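Local atomic coordinates of regulatory Subunit of Protein Kinase A (cAMP-dependent) from Euglena gracilis (Euglena gracilis, PDB entry 6RSX), a protein that binds cyclic AMP through two cyclic nucleotide-binding domains and, as a protein kinase A regulatory subunit, probably controls the catalytic subunit in response to it. Residues 79-93 with 124-138. Sequence-based numbering, arbitrary orientation.
With CMP (adenosine-3',5'-cyclic-monophosphate), chain B.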
loop_
_atom_site.group_PDB
_atom_site.type_symbol
_atom_site.label_atom_id
_atom_site.label_comp_id
_atom_site.label_asym_id
_atom_site.label_seq_id
_atom_site.Cartn_x
_atom_site.Cartn_y
_atom_site.Cartn_z
ATOM N N ASP A 79 7.878 -17.412 12.481
ATOM C CA ASP A 79 7.115 -17.523 13.728
ATOM C C ASP A 79 6.069 -16.421 13.821
ATOM O O ASP A 79 4.873 -16.716 13.864
ATOM C CB ASP A 79 8.009 -17.512 14.984
ATOM C CG ASP A 79 9.105 -16.425 14.976
ATOM O OD1 ASP A 79 9.106 -15.457 14.156
ATOM O OD2 ASP A 79 9.996 -16.536 15.857
ATOM N N ASN A 80 6.492 -15.150 13.783
ATOM C CA ASN A 80 5.582 -14.036 14.037
ATOM C C ASN A 80 5.468 -13.082 12.849
ATOM O O ASN A 80 6.278 -13.098 11.918
ATOM C CB ASN A 80 6.049 -13.217 15.251
ATOM C CG ASN A 80 6.147 -14.049 16.534
ATOM O OD1 ASN A 80 5.249 -14.823 16.878
ATOM N ND2 ASN A 80 7.248 -13.864 17.258
ATOM N N PHE A 81 4.404 -12.282 12.889
ATOM C CA PHE A 81 4.209 -11.123 12.033
ATOM C C PHE A 81 4.327 -9.860 12.892
ATOM O O PHE A 81 3.824 -9.831 14.025
ATOM C CB PHE A 81 2.834 -11.229 11.365
ATOM C CG PHE A 81 2.444 -10.028 10.566
ATOM C CD1 PHE A 81 3.059 -9.751 9.370
ATOM C CD2 PHE A 81 1.341 -9.309 10.928
ATOM C CE1 PHE A 81 2.652 -8.629 8.567
ATOM C CE2 PHE A 81 0.928 -8.206 10.149
ATOM C CZ PHE A 81 1.564 -7.907 8.960
ATOM N N TYR A 82 5.021 -8.827 12.381
ATOM C CA TYR A 82 5.389 -7.683 13.210
ATOM C C TYR A 82 4.893 -6.372 12.612
ATOM O O TYR A 82 4.860 -6.207 11.385
ATOM C CB TYR A 82 6.929 -7.561 13.373
ATOM C CG TYR A 82 7.555 -8.757 14.081
ATOM C CD1 TYR A 82 7.613 -8.797 15.465
ATOM C CD2 TYR A 82 8.150 -9.795 13.352
ATOM C CE1 TYR A 82 8.207 -9.869 16.140
ATOM C CE2 TYR A 82 8.738 -10.876 14.006
ATOM C CZ TYR A 82 8.779 -10.897 15.397
ATOM O OH TYR A 82 9.372 -11.927 16.072
ATOM N N VAL A 83 4.533 -5.436 13.495
ATOM C CA VAL A 83 4.370 -4.016 13.107
ATOM C C VAL A 83 5.291 -3.171 13.976
ATOM O O VAL A 83 5.329 -3.320 15.196
ATOM C CB VAL A 83 2.903 -3.540 13.248
ATOM C CG1 VAL A 83 2.722 -2.079 12.712
ATOM C CG2 VAL A 83 1.931 -4.477 12.528
ATOM N N ILE A 84 6.003 -2.219 13.359
ATOM C CA ILE A 84 6.908 -1.367 14.114
ATOM C C ILE A 84 6.099 -0.314 14.874
ATOM O O ILE A 84 5.268 0.390 14.287
ATOM C CB ILE A 84 7.914 -0.685 13.170
ATOM C CG1 ILE A 84 8.822 -1.749 12.504
ATOM C CG2 ILE A 84 8.744 0.300 13.986
ATOM C CD1 ILE A 84 9.828 -1.160 11.456
ATOM N N GLU A 85 6.378 -0.173 16.167
ATOM C CA GLU A 85 5.831 0.916 16.962
ATOM C C GLU A 85 6.817 2.086 17.037
ATOM O O GLU A 85 6.432 3.236 16.781
ATOM C CB GLU A 85 5.491 0.422 18.375
ATOM C CG GLU A 85 4.821 1.532 19.224
ATOM C CD GLU A 85 4.390 0.962 20.591
ATOM O OE1 GLU A 85 5.186 0.213 21.207
ATOM O OE2 GLU A 85 3.228 1.196 20.987
ATOM N N SER A 86 8.093 1.800 17.334
ATOM C CA SER A 86 9.150 2.818 17.444
ATOM C C SER A 86 10.410 2.311 16.769
ATOM O O SER A 86 10.686 1.104 16.762
ATOM C CB SER A 86 9.572 3.089 18.890
ATOM O OG SER A 86 8.498 3.130 19.779
ATOM N N GLY A 87 11.212 3.246 16.241
ATOM C CA GLY A 87 12.504 2.897 15.702
ATOM C C GLY A 87 12.417 2.613 14.222
ATOM O O GLY A 87 11.355 2.632 13.611
ATOM N N THR A 88 13.567 2.317 13.627
ATOM C CA THR A 88 13.610 1.923 12.227
ATOM C C THR A 88 14.382 0.602 12.115
ATOM O O THR A 88 15.202 0.267 12.971
ATOM C CB THR A 88 14.243 2.964 11.336
ATOM O OG1 THR A 88 15.639 3.104 11.683
ATOM C CG2 THR A 88 13.440 4.340 11.475
ATOM N N CYS A 89 14.127 -0.116 11.030
ATOM C CA CYS A 89 14.730 -1.420 10.751
ATOM C C CYS A 89 15.234 -1.445 9.322
ATOM O O CYS A 89 14.607 -0.860 8.427
ATOM C CB CYS A 89 13.713 -2.605 10.925
ATOM S SG CYS A 89 13.181 -2.879 12.614
ATOM N N ASN A 90 16.354 -2.120 9.091
ATOM C CA ASN A 90 16.852 -2.336 7.739
ATOM C C ASN A 90 16.404 -3.699 7.235
ATOM O O ASN A 90 16.524 -4.696 7.952
ATOM C CB ASN A 90 18.376 -2.255 7.679
ATOM C CG ASN A 90 18.868 -0.778 7.760
ATOM O OD1 ASN A 90 18.089 0.140 7.549
ATOM N ND2 ASN A 90 20.122 -0.579 8.104
ATOM N N ILE A 91 15.933 -3.724 5.997
ATOM C CA ILE A 91 15.633 -4.957 5.272
ATOM C C ILE A 91 16.886 -5.317 4.485
ATOM O O ILE A 91 17.349 -4.533 3.639
ATOM C CB ILE A 91 14.439 -4.775 4.325
ATOM C CG1 ILE A 91 13.208 -4.268 5.071
ATOM C CG2 ILE A 91 14.179 -6.077 3.547
ATOM C CD1 ILE A 91 12.766 -5.136 6.292
ATOM N N LEU A 92 17.454 -6.484 4.778
ATOM C CA LEU A 92 18.691 -6.960 4.158
ATOM C C LEU A 92 18.423 -8.287 3.458
ATOM O O LEU A 92 17.794 -9.179 4.037
ATOM C CB LEU A 92 19.794 -7.148 5.213
ATOM C CG LEU A 92 20.070 -5.900 6.057
ATOM C CD1 LEU A 92 20.565 -6.233 7.416
ATOM C CD2 LEU A 92 21.113 -5.132 5.309
ATOM N N ILE A 93 18.893 -8.432 2.223
ATOM C CA ILE A 93 18.649 -9.662 1.478
ATOM C C ILE A 93 19.958 -10.174 0.883
ATOM O O ILE A 93 20.653 -9.450 0.165
ATOM C CB ILE A 93 17.580 -9.479 0.390
ATOM C CG1 ILE A 93 16.263 -9.007 1.032
ATOM C CG2 ILE A 93 17.392 -10.817 -0.420
ATOM C CD1 ILE A 93 15.158 -8.651 -0.008
ATOM N N ARG A 124 12.081 -17.310 5.837
ATOM C CA ARG A 124 12.132 -15.822 5.704
ATOM C C ARG A 124 12.896 -15.385 4.459
ATOM O O ARG A 124 14.013 -15.844 4.178
ATOM C CB ARG A 124 12.811 -15.194 6.931
ATOM C CG ARG A 124 12.171 -15.409 8.312
ATOM C CD ARG A 124 10.702 -14.963 8.370
ATOM N NE ARG A 124 10.220 -14.993 9.748
ATOM C CZ ARG A 124 9.020 -14.570 10.102
ATOM N NH1 ARG A 124 8.205 -14.088 9.154
ATOM N NH2 ARG A 124 8.673 -14.586 11.403
ATOM N N ALA A 125 12.350 -14.386 3.736
ATOM C CA ALA A 125 12.970 -13.875 2.510
ATOM C C ALA A 125 14.014 -12.762 2.737
ATOM O O ALA A 125 14.711 -12.367 1.797
ATOM C CB ALA A 125 11.872 -13.358 1.546
ATOM N N ALA A 126 14.121 -12.242 3.952
ATOM C CA ALA A 126 15.028 -11.150 4.241
ATOM C C ALA A 126 15.366 -11.221 5.713
ATOM O O ALA A 126 14.588 -11.749 6.517
ATOM C CB ALA A 126 14.355 -9.808 3.888
ATOM N N SER A 127 16.519 -10.653 6.060
ATOM C CA SER A 127 16.797 -10.326 7.443
ATOM C C SER A 127 16.218 -8.947 7.766
ATOM O O SER A 127 16.175 -8.053 6.903
ATOM C CB SER A 127 18.304 -10.317 7.687
ATOM O OG SER A 127 18.899 -11.618 7.431
ATOM N N VAL A 128 15.838 -8.748 9.020
ATOM C CA VAL A 128 15.335 -7.437 9.469
ATOM C C VAL A 128 16.129 -7.042 10.701
ATOM O O VAL A 128 16.053 -7.720 11.740
ATOM C CB VAL A 128 13.835 -7.474 9.784
ATOM C CG1 VAL A 128 13.317 -6.059 10.161
ATOM C CG2 VAL A 128 13.063 -8.032 8.605
ATOM N N GLN A 129 16.902 -5.955 10.591
ATOM C CA GLN A 129 17.838 -5.573 11.646
ATOM C C GLN A 129 17.434 -4.241 12.258
ATOM O O GLN A 129 17.195 -3.277 11.523
ATOM C CB GLN A 129 19.256 -5.471 11.079
ATOM C CG GLN A 129 20.269 -5.097 12.129
ATOM C CD GLN A 129 21.696 -5.172 11.598
ATOM O OE1 GLN A 129 21.928 -4.965 10.419
ATOM N NE2 GLN A 129 22.647 -5.506 12.469
ATOM N N ALA A 130 17.371 -4.174 13.586
ATOM C CA ALA A 130 17.069 -2.904 14.234
ATOM C C ALA A 130 18.204 -1.926 13.951
ATOM O O ALA A 130 19.380 -2.256 14.126
ATOM C CB ALA A 130 16.904 -3.088 15.734
ATOM N N VAL A 131 17.854 -0.707 13.542
ATOM C CA VAL A 131 18.865 0.334 13.344
ATOM C C VAL A 131 19.016 1.089 14.656
ATOM O O VAL A 131 20.111 1.178 15.212
ATOM C CB VAL A 131 18.476 1.267 12.199
ATOM C CG1 VAL A 131 19.475 2.462 12.094
ATOM C CG2 VAL A 131 18.441 0.521 10.896
ATOM N N SER A 132 17.923 1.662 15.133
ATOM C CA SER A 132 17.794 2.207 16.473
ATOM C C SER A 132 17.341 1.094 17.414
ATOM O O SER A 132 17.112 -0.039 16.997
ATOM C CB SER A 132 16.774 3.337 16.468
ATOM O OG SER A 132 15.500 2.811 16.072
ATOM N N ASN A 133 17.168 1.415 18.690
ATOM C CA ASN A 133 16.313 0.569 19.518
ATOM C C ASN A 133 14.921 0.574 18.910
ATOM O O ASN A 133 14.454 1.604 18.409
ATOM C CB ASN A 133 16.245 1.086 20.942
ATOM C CG ASN A 133 17.579 1.025 21.638
ATOM O OD1 ASN A 133 18.471 0.244 21.266
ATOM N ND2 ASN A 133 17.730 1.855 22.666
ATOM N N VAL A 134 14.254 -0.572 18.948
ATOM C CA VAL A 134 12.974 -0.718 18.263
ATOM C C VAL A 134 11.945 -1.298 19.233
ATOM O O VAL A 134 12.257 -2.158 20.086
ATOM C CB VAL A 134 13.119 -1.599 16.991
ATOM C CG1 VAL A 134 11.757 -2.060 16.484
ATOM C CG2 VAL A 134 13.913 -0.898 15.864
ATOM N N ARG A 135 10.721 -0.815 19.119
ATOM C CA ARG A 135 9.566 -1.402 19.782
ATOM C C ARG A 135 8.631 -1.937 18.703
ATOM O O ARG A 135 8.376 -1.263 17.707
ATOM C CB ARG A 135 8.814 -0.381 20.649
ATOM C CG ARG A 135 9.521 0.096 21.914
ATOM C CD ARG A 135 8.565 0.893 22.877
ATOM N NE ARG A 135 7.837 2.010 22.231
ATOM C CZ ARG A 135 6.808 2.637 22.793
ATOM N NH1 ARG A 135 6.384 2.273 24.011
ATOM N NH2 ARG A 135 6.195 3.620 22.134
ATOM N N LEU A 136 8.098 -3.163 18.919
ATOM C CA LEU A 136 7.248 -3.791 17.914
ATOM C C LEU A 136 5.991 -4.326 18.597
ATOM O O LEU A 136 6.018 -4.645 19.791
ATOM C CB LEU A 136 7.946 -5.022 17.263
ATOM C CG LEU A 136 9.390 -4.891 16.754
ATOM C CD1 LEU A 136 10.121 -6.212 16.645
ATOM C CD2 LEU A 136 9.321 -4.308 15.381
ATOM N N TRP A 137 4.915 -4.450 17.830
ATOM C CA TRP A 137 3.766 -5.285 18.209
ATOM C C TRP A 137 3.748 -6.507 17.303
ATOM O O TRP A 137 3.990 -6.405 16.110
ATOM C CB TRP A 137 2.467 -4.479 18.074
ATOM C CG TRP A 137 2.276 -3.493 19.205
ATOM C CD1 TRP A 137 2.484 -2.112 19.185
ATOM C CD2 TRP A 137 1.828 -3.807 20.504
ATOM N NE1 TRP A 137 2.192 -1.584 20.425
ATOM C CE2 TRP A 137 1.775 -2.602 21.247
ATOM C CE3 TRP A 137 1.432 -5.000 21.119
ATOM C CZ2 TRP A 137 1.358 -2.570 22.578
ATOM C CZ3 TRP A 137 1.028 -4.968 22.436
ATOM C CH2 TRP A 137 0.984 -3.773 23.156
ATOM N N ALA A 138 3.458 -7.688 17.856
ATOM C CA ALA A 138 3.607 -8.916 17.090
ATOM C C ALA A 138 2.351 -9.769 17.210
ATOM O O ALA A 138 1.675 -9.744 18.237
ATOM C CB ALA A 138 4.789 -9.742 17.594
HETATM P P CMP B . 9.132 -12.877 5.476
HETATM O O1P CMP B . 8.211 -13.730 6.413
HETATM O O2P CMP B . 9.783 -13.415 4.271
HETATM O "O5'" CMP B . 10.370 -12.331 6.345
HETATM C "C5'" CMP B . 11.129 -11.203 5.916
HETATM C "C4'" CMP B . 10.148 -10.112 5.601
HETATM O "O4'" CMP B . 10.731 -8.923 5.054
HETATM C "C3'" CMP B . 9.145 -10.495 4.544
HETATM O "O3'" CMP B . 8.255 -11.488 4.999
HETATM C "C2'" CMP B . 8.500 -9.149 4.197
HETATM O "O2'" CMP B . 7.469 -8.886 5.135
HETATM C "C1'" CMP B . 9.685 -8.172 4.443
HETATM N N9 CMP B . 10.229 -7.568 3.232
HETATM C C8 CMP B . 10.470 -6.222 3.061
HETATM N N7 CMP B . 11.017 -6.047 1.872
HETATM C C5 CMP B . 11.079 -7.252 1.288
HETATM C C6 CMP B . 11.538 -7.569 0.039
HETATM N N6 CMP B . 12.088 -6.750 -1.015
HETATM N N1 CMP B . 11.505 -8.806 -0.405
HETATM C C2 CMP B . 11.043 -9.776 0.442
HETATM N N3 CMP B . 10.563 -9.483 1.696
HETATM C C4 CMP B . 10.603 -8.199 2.115
HETATM O O HOH W 1 11.473 -16.089 11.960
HETATM O O HOH W 2 7.213 5.650 19.984
HETATM O O HOH W 3 21.785 -2.776 8.986
#
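In the cyclic AMP pocket of the first nucleotide-binding domain, R124 joins the phosphate to D79 and N80. Its NH1 donates to O1P of the nucleotide at 2.8 Å, while NH2 is bonded to N80 O and forms a salt bridge with D79 OD1, both 2.9 Å away. These three oxygens lie round the edge of the guanidinium, near its plane, which fixes its rotation. D79 OD1 also accepts from N80 N on the opposite face of its carboxylate, and a water links it to R124 NE. The neighbouring A125 N holds O2P, and I91 CG2 packs against the adenine at N7 (3.6 Å). Beyond the phosphate, the two segments run antiparallel as two ladders of the beta-roll typical of this domain family, strand 89-93 with 127-130 and strand 80-84 with 134-138. On the inner face I91 CD1 lies 3.7 Å from V128 CG2, the two side chains side by side and pointing the same way, and Y82 CD1 meets L136 CD1 and A138 CB. A classic beta bulge interrupts the second ladder, with E85 N and S86 N both donating to R135 O from the same face of its plane. With CG anti to the backbone N (chi1 -176°) and the chain extended, E85 stacks its carboxylate over the R135 guanidinium, planes 18° apart and E85 OE1 3.3 Å from R135 CZ, a charge pairing without a directed N-H. Instead R135 NE points nearly straight at S86 OG (2.8 Å, 169°). E85 OE2, which also pairs with R34, takes W137 NE1 from above the carboxylate plane.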